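PDB 1NF2: phosphatase from Thermotoga maritima, which probably acts as a magnesium-dependent phosphatase of the haloacid dehalogenase (HAD) superfamily. Local coordinates for residues 50-53 and 58-61; 73-78 and 199-204; 100-105 and 111-116. All coordinates share one frame; numbering follows the deposited sequence.

Contact 1 of 3, residues 50-53 and 58-61; sequences NVEK and RTFP
E52, on helix 45-55, sends its carboxylate to the backbone of T59 and F60 in the loop that follows the helix. Its CG stands anti to the carbonyl carbon (chi1 -62°) and the chain runs out fully extended, which carries OE2 to the amide of F60. The bond F60 N to E52 OE2 is 2.8 Å long, with an N-H...O angle of 153°; the amide meets the oxygen from above the carboxylate plane, not within it. The same OE2 lies 3.2 Å from T59 CA and at the edge of the F60 ring, 3.8 Å from CD2, carboxylate and ring being steeply inclined to each other. The other oxygen, OE1, is hydrogen-bonded to T62 OG1, so both carboxylate oxygens of this buried glutamate have partners. Were E52 cut back to an alanine, the F60 amide would probably lose its acceptor and T62 OG1 one of its mates, and a gap would open at the ring edge. Around this tight part, F39 and F56 pack on the F60 ring.

The solvent side is looser. K53 runs alongside T59, its CG 4.0 Å from T59 CG2, before its amine leads away from the loop. R58 points its CB away from the helix but folds back over its own segment: NE and NH2 both grip T59 O, each at 3.1 Å, coming from the same face of the carbonyl. This solvent-side guanidinium lies against the buried F60 ring, with F60 CE1 over its centre, 3.3 Å above its plane. The arrangement belongs to a beta-alpha-beta crossover of the Rossmann-like HAD core, in which helix 45-55 links the parallel neighbouring strands 36-40 and 62-64 of the central sheet.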
loop_
_atom_site.group_PDB
_atom_site.type_symbol
_atom_site.label_atom_id
_atom_site.label_comp_id
_atom_site.label_asym_id
_atom_site.label_seq_id
_atom_site.Cartn_x
_atom_site.Cartn_y
_atom_site.Cartn_z
ATOM N N ASN A 50 -10.118 1.935 -7.350
ATOM C CA ASN A 50 -10.516 2.940 -8.329
ATOM C C ASN A 50 -9.608 2.949 -9.550
ATOM O O ASN A 50 -10.057 3.243 -10.654
ATOM C CB ASN A 50 -10.552 4.334 -7.688
ATOM C CG ASN A 50 -11.842 4.590 -6.922
ATOM O OD1 ASN A 50 -12.768 3.776 -6.954
ATOM N ND2 ASN A 50 -11.911 5.728 -6.238
ATOM N N VAL A 51 -8.332 2.637 -9.351
ATOM C CA VAL A 51 -7.391 2.587 -10.461
ATOM C C VAL A 51 -7.746 1.353 -11.289
ATOM O O VAL A 51 -7.754 1.395 -12.523
ATOM C CB VAL A 51 -5.934 2.471 -9.960
ATOM C CG1 VAL A 51 -4.999 2.108 -11.115
ATOM C CG2 VAL A 51 -5.500 3.788 -9.351
ATOM N N GLU A 52 -8.059 0.265 -10.590
ATOM C CA GLU A 52 -8.424 -0.992 -11.229
ATOM C C GLU A 52 -9.657 -0.827 -12.109
ATOM O O GLU A 52 -9.662 -1.248 -13.264
ATOM C CB GLU A 52 -8.698 -2.070 -10.172
ATOM C CG GLU A 52 -7.502 -2.399 -9.290
ATOM C CD GLU A 52 -7.813 -3.470 -8.257
ATOM O OE1 GLU A 52 -6.930 -3.765 -7.420
ATOM O OE2 GLU A 52 -8.937 -4.018 -8.282
ATOM N N LYS A 53 -10.699 -0.211 -11.567
ATOM C CA LYS A 53 -11.924 -0.015 -12.324
ATOM C C LYS A 53 -11.765 0.995 -13.457
ATOM O O LYS A 53 -12.432 0.890 -14.483
ATOM C CB LYS A 53 -13.063 0.395 -11.387
ATOM C CG LYS A 53 -13.603 -0.777 -10.576
ATOM C CD LYS A 53 -14.779 -0.397 -9.687
ATOM C CE LYS A 53 -14.340 0.406 -8.474
ATOM N NZ LYS A 53 -15.478 0.654 -7.537
ATOM N N ARG A 58 -13.343 -3.526 -13.663
ATOM C CA ARG A 58 -13.496 -4.588 -12.673
ATOM C C ARG A 58 -12.479 -4.455 -11.539
ATOM O O ARG A 58 -11.638 -3.565 -11.546
ATOM C CB ARG A 58 -13.301 -5.947 -13.343
ATOM C CG ARG A 58 -11.965 -6.067 -14.050
ATOM C CD ARG A 58 -11.590 -7.515 -14.323
ATOM N NE ARG A 58 -11.366 -8.256 -13.083
ATOM C CZ ARG A 58 -10.886 -9.496 -13.023
ATOM N NH1 ARG A 58 -10.571 -10.141 -14.139
ATOM N NH2 ARG A 58 -10.721 -10.091 -11.846
ATOM N N THR A 59 -12.560 -5.353 -10.565
ATOM C CA THR A 59 -11.617 -5.341 -9.457
ATOM C C THR A 59 -10.874 -6.670 -9.460
ATOM O O THR A 59 -11.333 -7.650 -10.050
ATOM C CB THR A 59 -12.324 -5.132 -8.088
ATOM O OG1 THR A 59 -13.262 -6.193 -7.852
ATOM C CG2 THR A 59 -13.054 -3.788 -8.074
ATOM N N PHE A 60 -9.721 -6.694 -8.803
ATOM C CA PHE A 60 -8.893 -7.893 -8.739
ATOM C C PHE A 60 -8.486 -8.141 -7.294
ATOM O O PHE A 60 -8.734 -7.306 -6.418
ATOM C CB PHE A 60 -7.606 -7.681 -9.546
ATOM C CG PHE A 60 -7.828 -7.358 -10.995
ATOM C CD1 PHE A 60 -7.725 -8.349 -11.965
ATOM C CD2 PHE A 60 -8.128 -6.063 -11.391
ATOM C CE1 PHE A 60 -7.918 -8.053 -13.312
ATOM C CE2 PHE A 60 -8.324 -5.755 -12.736
ATOM C CZ PHE A 60 -8.217 -6.752 -13.697
ATOM N N PRO A 61 -7.883 -9.314 -7.020
ATOM C CA PRO A 61 -7.451 -9.576 -5.648
ATOM C C PRO A 61 -6.534 -8.380 -5.366
ATOM O O PRO A 61 -5.696 -8.031 -6.199
ATOM C CB PRO A 61 -6.691 -10.894 -5.782
ATOM C CG PRO A 61 -7.505 -11.619 -6.831
ATOM C CD PRO A 61 -7.770 -10.526 -7.855
#

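Contact 2 of 3, residues 73-78 and 199-204; sequences PEEGVI and RERMNW
R201, near the end of helix 191-202, reaches across to E75 in the turn between strands 69-72 and 76-80. Its CB points toward that turn, and CG, anti to the backbone N (chi1 -151°), starts a chain that bends at chi2 and then runs on through CD and NE without touching the turn. Contact begins at the guanidinium: CZ comes 3.7 Å from E75 OE1, and NH1 is 3.6 Å from the same oxygen. NH2, at the tip, carries the interaction, forming a salt bridge with E75 OE1 at 3.1 Å. It also sits close to the carboxylate carbon, so the two charged groups meet obliquely, their planes 44° apart, instead of pairing side by side. E75 is poorly ordered, and this surface bridge is probably mobile.

E75 itself belongs to a classic beta bulge: it and G76 both face L72 on the neighbouring strand. This hairpin forms the margin of the eight-stranded sheet of the HAD core, with 76-80 its outermost strand, and the helix end packs against it. G76 has a positive phi, and at its backbone angles a CB would collide with the carbonyl oxygen of E75.

Beside the charged pair, M202 extends its terminal methyl toward E74 from the opposite direction, CE lying 3.9 Å from E74 OE1. At its base, M202 CB rests over the centre of the W204 ring, 3.3 Å above the plane. R201 and M202 both touch L72, while I78 packs on F197 one turn earlier in the helix.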
loop_
_atom_site.group_PDB
_atom_site.type_symbol
_atom_site.label_atom_id
_atom_site.label_comp_id
_atom_site.label_asym_id
_atom_site.label_seq_id
_atom_site.Cartn_x
_atom_site.Cartn_y
_atom_site.Cartn_z
ATOM N N PRO A 73 -12.288 -9.794 -5.055
ATOM C CA PRO A 73 -13.456 -9.309 -5.797
ATOM C C PRO A 73 -14.779 -9.923 -5.342
ATOM O O PRO A 73 -15.806 -9.247 -5.301
ATOM C CB PRO A 73 -13.116 -9.676 -7.238
ATOM C CG PRO A 73 -11.618 -9.517 -7.271
ATOM C CD PRO A 73 -11.209 -10.193 -5.981
ATOM N N GLU A 74 -14.749 -11.202 -4.988
ATOM C CA GLU A 74 -15.961 -11.891 -4.567
ATOM C C GLU A 74 -16.253 -11.833 -3.066
ATOM O O GLU A 74 -17.344 -11.437 -2.660
ATOM C CB GLU A 74 -15.921 -13.355 -5.034
ATOM C CG GLU A 74 -14.852 -14.244 -4.380
ATOM C CD GLU A 74 -13.436 -14.021 -4.908
ATOM O OE1 GLU A 74 -12.560 -14.865 -4.604
ATOM O OE2 GLU A 74 -13.193 -13.018 -5.616
ATOM N N GLU A 75 -15.274 -12.218 -2.252
ATOM C CA GLU A 75 -15.415 -12.244 -0.795
ATOM C C GLU A 75 -15.353 -10.861 -0.143
ATOM O O GLU A 75 -15.988 -10.621 0.885
ATOM C CB GLU A 75 -14.307 -13.103 -0.177
ATOM C CG GLU A 75 -13.761 -14.202 -1.078
ATOM C CD GLU A 75 -14.670 -15.409 -1.167
ATOM O OE1 GLU A 75 -14.373 -16.315 -1.975
ATOM O OE2 GLU A 75 -15.676 -15.455 -0.428
ATOM N N GLY A 76 -14.580 -9.960 -0.740
ATOM C CA GLY A 76 -14.413 -8.635 -0.172
ATOM C C GLY A 76 -13.143 -8.675 0.662
ATOM O O GLY A 76 -12.193 -9.374 0.304
ATOM N N VAL A 77 -13.120 -7.947 1.776
ATOM C CA VAL A 77 -11.947 -7.923 2.647
ATOM C C VAL A 77 -11.856 -9.194 3.483
ATOM O O VAL A 77 -12.774 -9.511 4.238
ATOM C CB VAL A 77 -11.985 -6.700 3.592
ATOM C CG1 VAL A 77 -10.811 -6.749 4.574
ATOM C CG2 VAL A 77 -11.930 -5.414 2.771
ATOM N N ILE A 78 -10.755 -9.929 3.335
ATOM C CA ILE A 78 -10.560 -11.162 4.094
ATOM C C ILE A 78 -9.426 -11.033 5.109
ATOM O O ILE A 78 -9.155 -11.954 5.875
ATOM C CB ILE A 78 -10.290 -12.387 3.171
ATOM C CG1 ILE A 78 -9.032 -12.154 2.316
ATOM C CG2 ILE A 78 -11.534 -12.684 2.340
ATOM C CD1 ILE A 78 -9.222 -11.265 1.111
ATOM N N ARG A 199 -1.799 -16.217 -0.769
ATOM C CA ARG A 199 -1.325 -17.457 -1.368
ATOM C C ARG A 199 -1.955 -18.683 -0.693
ATOM O O ARG A 199 -2.416 -19.615 -1.362
ATOM C CB ARG A 199 0.192 -17.518 -1.243
ATOM C CG ARG A 199 0.874 -18.347 -2.294
ATOM C CD ARG A 199 2.371 -18.256 -2.135
ATOM N NE ARG A 199 2.820 -18.943 -0.933
ATOM C CZ ARG A 199 3.993 -18.727 -0.355
ATOM N NH1 ARG A 199 4.825 -17.839 -0.875
ATOM N NH2 ARG A 199 4.333 -19.393 0.737
ATOM N N GLU A 200 -1.956 -18.689 0.636
ATOM C CA GLU A 200 -2.538 -19.788 1.394
ATOM C C GLU A 200 -4.033 -19.897 1.093
ATOM O O GLU A 200 -4.571 -20.986 0.902
ATOM C CB GLU A 200 -2.327 -19.551 2.889
ATOM C CG GLU A 200 -1.421 -20.572 3.533
ATOM C CD GLU A 200 -2.043 -21.943 3.535
ATOM O OE1 GLU A 200 -1.312 -22.928 3.755
ATOM O OE2 GLU A 200 -3.271 -22.032 3.326
ATOM N N ARG A 201 -4.691 -18.748 1.047
ATOM C CA ARG A 201 -6.118 -18.660 0.778
ATOM C C ARG A 201 -6.479 -19.199 -0.616
ATOM O O ARG A 201 -7.376 -20.039 -0.759
ATOM C CB ARG A 201 -6.543 -17.194 0.869
ATOM C CG ARG A 201 -7.975 -16.954 1.292
ATOM C CD ARG A 201 -8.990 -17.383 0.262
ATOM N NE ARG A 201 -10.336 -17.035 0.701
ATOM C CZ ARG A 201 -11.445 -17.343 0.038
ATOM N NH1 ARG A 201 -11.375 -18.015 -1.108
ATOM N NH2 ARG A 201 -12.625 -16.970 0.520
ATOM N N MET A 202 -5.782 -18.690 -1.633
ATOM C CA MET A 202 -6.025 -19.053 -3.028
ATOM C C MET A 202 -5.349 -20.350 -3.466
ATOM O O MET A 202 -5.657 -20.899 -4.526
ATOM C CB MET A 202 -5.573 -17.904 -3.936
ATOM C CG MET A 202 -6.688 -17.309 -4.772
ATOM S SD MET A 202 -8.087 -16.786 -3.830
ATOM C CE MET A 202 -8.693 -15.499 -4.797
ATOM N N ASN A 203 -4.430 -20.832 -2.642
ATOM C CA ASN A 203 -3.691 -22.055 -2.919
ATOM C C ASN A 203 -2.664 -21.869 -4.050
ATOM O O ASN A 203 -2.452 -22.772 -4.859
ATOM C CB ASN A 203 -4.660 -23.190 -3.261
ATOM C CG ASN A 203 -4.074 -24.558 -2.983
ATOM O OD1 ASN A 203 -4.680 -25.578 -3.302
ATOM N ND2 ASN A 203 -2.891 -24.589 -2.378
ATOM N N TRP A 204 -2.043 -20.688 -4.101
ATOM C CA TRP A 204 -1.009 -20.396 -5.097
ATOM C C TRP A 204 0.221 -21.139 -4.621
ATOM O O TRP A 204 0.340 -21.461 -3.443
ATOM C CB TRP A 204 -0.556 -18.923 -5.089
ATOM C CG TRP A 204 -1.530 -17.830 -5.353
ATOM C CD1 TRP A 204 -1.413 -16.516 -4.952
ATOM C CD2 TRP A 204 -2.707 -17.901 -6.131
ATOM N NE1 TRP A 204 -2.450 -15.771 -5.441
ATOM C CE2 TRP A 204 -3.264 -16.599 -6.173
ATOM C CE3 TRP A 204 -3.357 -18.935 -6.805
ATOM C CZ2 TRP A 204 -4.427 -16.312 -6.858
ATOM C CZ3 TRP A 204 -4.510 -18.650 -7.481
ATOM C CH2 TRP A 204 -5.037 -17.350 -7.504
#

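Contact 3 of 3, residues 100-105 and 111-116; sequences VHWQAY and YSEKDN
The H101 ring has the side-chain amide of N116 over one face, the two planes only 25° apart, and K114 CD near its plane at the edge, 4.4 Å from CE1. It is one of several flat groups that lie on and beside an antiparallel beta hairpin, strands 102-105 and 110-112, within the six-stranded sheet of what is probably the substrate-binding (cap) domain, apart from the HAD core. W102 and E113 meet differently: the carboxylate crosses the indole at a steep inclination, with OE2 3.1 Å from NE1 and OE1 3.3 Å from CZ2. E113 OE1 has its salt bridge with K96, just after helix 85-95. The Y111 ring takes A104 O at its edge, in plane.

A104 and Y111 form the hydrogen-bonded pair of the hairpin: A104 N to Y111 O and Y111 N to A104 O are both 2.9 Å, the second in the carbonyl plane. Next to it, Q103 and S112 are a non-hydrogen-bonded pair, their side chains on the face covered by helix 117-125, where both touch I119. The opposite face, bearing A104 and Y111, is covered by helix 136-143. W102 CG lies between its backbone N and carbonyl carbon (chi1 61°), and the indole reaches E113 and L136.

Beyond the paired residues two waters bridge the segments. One molecule donates to V100 O and accepts from K114 NZ; a second donates to W102 O, accepts from K114 N at 3.1 Å, and is hydrogen-bonded to S112 OG at 3.2 Å.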
loop_
_atom_site.group_PDB
_atom_site.type_symbol
_atom_site.label_atom_id
_atom_site.label_comp_id
_atom_site.label_asym_id
_atom_site.label_seq_id
_atom_site.Cartn_x
_atom_site.Cartn_y
_atom_site.Cartn_z
ATOM N N VAL A 100 -1.296 18.638 18.486
ATOM C CA VAL A 100 -0.728 18.331 17.180
ATOM C C VAL A 100 -1.848 18.212 16.155
ATOM O O VAL A 100 -3.029 18.277 16.497
ATOM C CB VAL A 100 0.036 16.999 17.208
ATOM C CG1 VAL A 100 1.185 17.078 18.196
ATOM C CG2 VAL A 100 -0.911 15.874 17.586
ATOM N N HIS A 101 -1.472 18.046 14.892
ATOM C CA HIS A 101 -2.449 17.894 13.824
ATOM C C HIS A 101 -2.432 16.439 13.366
ATOM O O HIS A 101 -1.524 15.996 12.663
ATOM C CB HIS A 101 -2.124 18.843 12.668
ATOM C CG HIS A 101 -2.348 20.286 13.002
ATOM N ND1 HIS A 101 -3.582 20.780 13.374
ATOM C CD2 HIS A 101 -1.495 21.338 13.042
ATOM C CE1 HIS A 101 -3.478 22.072 13.629
ATOM N NE2 HIS A 101 -2.223 22.435 13.435
ATOM N N TRP A 102 -3.441 15.695 13.795
ATOM C CA TRP A 102 -3.527 14.291 13.451
ATOM C C TRP A 102 -4.797 13.955 12.693
ATOM O O TRP A 102 -5.818 14.633 12.821
ATOM C CB TRP A 102 -3.450 13.431 14.713
ATOM C CG TRP A 102 -4.553 13.697 15.682
ATOM C CD1 TRP A 102 -4.684 14.782 16.502
ATOM C CD2 TRP A 102 -5.685 12.860 15.939
ATOM N NE1 TRP A 102 -5.826 14.668 17.258
ATOM C CE2 TRP A 102 -6.458 13.498 16.934
ATOM C CE3 TRP A 102 -6.118 11.629 15.426
ATOM C CZ2 TRP A 102 -7.644 12.948 17.426
ATOM C CZ3 TRP A 102 -7.294 11.081 15.915
ATOM C CH2 TRP A 102 -8.046 11.741 16.909
ATOM N N GLN A 103 -4.706 12.888 11.906
ATOM C CA GLN A 103 -5.805 12.391 11.097
ATOM C C GLN A 103 -5.865 10.879 11.288
ATOM O O GLN A 103 -4.894 10.268 11.731
ATOM C CB GLN A 103 -5.555 12.742 9.634
ATOM C CG GLN A 103 -4.141 12.437 9.171
ATOM C CD GLN A 103 -3.870 12.935 7.765
ATOM O OE1 GLN A 103 -4.023 14.123 7.478
ATOM N NE2 GLN A 103 -3.463 12.029 6.880
ATOM N N ALA A 104 -6.999 10.274 10.962
ATOM C CA ALA A 104 -7.134 8.834 11.134
ATOM C C ALA A 104 -7.788 8.149 9.940
ATOM O O ALA A 104 -8.687 8.702 9.309
ATOM C CB ALA A 104 -7.942 8.539 12.401
ATOM N N TYR A 105 -7.323 6.940 9.643
ATOM C CA TYR A 105 -7.869 6.137 8.555
ATOM C C TYR A 105 -8.808 5.118 9.180
ATOM O O TYR A 105 -8.365 4.136 9.773
ATOM C CB TYR A 105 -6.740 5.429 7.811
ATOM C CG TYR A 105 -5.955 6.342 6.898
ATOM C CD1 TYR A 105 -6.375 6.575 5.592
ATOM C CD2 TYR A 105 -4.790 6.969 7.336
ATOM C CE1 TYR A 105 -5.654 7.405 4.740
ATOM C CE2 TYR A 105 -4.060 7.802 6.492
ATOM C CZ TYR A 105 -4.500 8.013 5.193
ATOM O OH TYR A 105 -3.785 8.821 4.339
ATOM N N TYR A 111 -10.074 10.831 8.010
ATOM C CA TYR A 111 -10.707 11.839 8.858
ATOM C C TYR A 111 -9.628 12.745 9.440
ATOM O O TYR A 111 -8.495 12.317 9.651
ATOM C CB TYR A 111 -11.454 11.182 10.023
ATOM C CG TYR A 111 -12.686 10.395 9.648
ATOM C CD1 TYR A 111 -13.942 10.994 9.628
ATOM C CD2 TYR A 111 -12.598 9.038 9.339
ATOM C CE1 TYR A 111 -15.084 10.258 9.318
ATOM C CE2 TYR A 111 -13.729 8.293 9.025
ATOM C CZ TYR A 111 -14.966 8.906 9.017
ATOM O OH TYR A 111 -16.085 8.163 8.713
ATOM N N SER A 112 -9.991 13.997 9.693
ATOM C CA SER A 112 -9.080 14.966 10.293
ATOM C C SER A 112 -9.879 15.717 11.347
ATOM O O SER A 112 -11.041 16.061 11.130
ATOM C CB SER A 112 -8.550 15.950 9.251
ATOM O OG SER A 112 -7.570 16.796 9.827
ATOM N N GLU A 113 -9.261 15.965 12.493
ATOM C CA GLU A 113 -9.941 16.664 13.576
ATOM C C GLU A 113 -10.304 18.092 13.193
ATOM O O GLU A 113 -11.424 18.542 13.427
ATOM C CB GLU A 113 -9.058 16.685 14.822
ATOM C CG GLU A 113 -9.758 16.207 16.073
ATOM C CD GLU A 113 -8.877 16.309 17.298
ATOM O OE1 GLU A 113 -9.249 15.723 18.338
ATOM O OE2 GLU A 113 -7.819 16.977 17.223
ATOM N N LYS A 114 -9.350 18.797 12.595
ATOM C CA LYS A 114 -9.561 20.184 12.196
ATOM C C LYS A 114 -9.279 20.375 10.708
ATOM O O LYS A 114 -8.377 19.743 10.160
ATOM C CB LYS A 114 -8.642 21.091 13.018
ATOM C CG LYS A 114 -8.712 20.837 14.518
ATOM C CD LYS A 114 -7.570 21.515 15.253
ATOM C CE LYS A 114 -7.560 21.140 16.725
ATOM N NZ LYS A 114 -6.406 21.755 17.434
ATOM N N ASP A 115 -10.047 21.245 10.056
ATOM C CA ASP A 115 -9.856 21.496 8.631
ATOM C C ASP A 115 -8.836 22.604 8.421
ATOM O O ASP A 115 -9.193 23.740 8.113
ATOM C CB ASP A 115 -11.177 21.893 7.965
ATOM C CG ASP A 115 -11.099 21.864 6.442
ATOM O OD1 ASP A 115 -12.121 22.164 5.790
ATOM O OD2 ASP A 115 -10.021 21.541 5.896
ATOM N N ASN A 116 -7.562 22.264 8.588
ATOM C CA ASN A 116 -6.485 23.228 8.419
ATOM C C ASN A 116 -5.739 23.049 7.094
ATOM O O ASN A 116 -6.110 22.216 6.262
ATOM C CB ASN A 116 -5.509 23.121 9.592
ATOM C CG ASN A 116 -5.054 21.699 9.841
ATOM O OD1 ASN A 116 -5.869 20.800 10.040
ATOM N ND2 ASN A 116 -3.745 21.490 9.837
HETATM O O HOH W 1 -4.298 20.505 18.323
HETATM O O HOH W 2 -6.433 17.773 12.684
#

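How the contacts relate
From the N terminus, contact 1 comes first, closing the short loop between helix 45-55 and strand 62-64. Contact 2 opens next, at the turn before strand 76-80, and closes only at the end of helix 191-202, spanning 120 residues. Contact 3 falls within that long excursion, itself a local hairpin closed over five residues. Contacts 1 and 2 belong to the HAD core and touch through P73 CG, 3.4 Å from T59 O, tying helix 45-55, the sheet margin and helix 191-202 into one side of it. Contact 3 stands in the other sheet, its centre 28 Å from that of contact 1 and 33 Å from that of contact 2, touching neither.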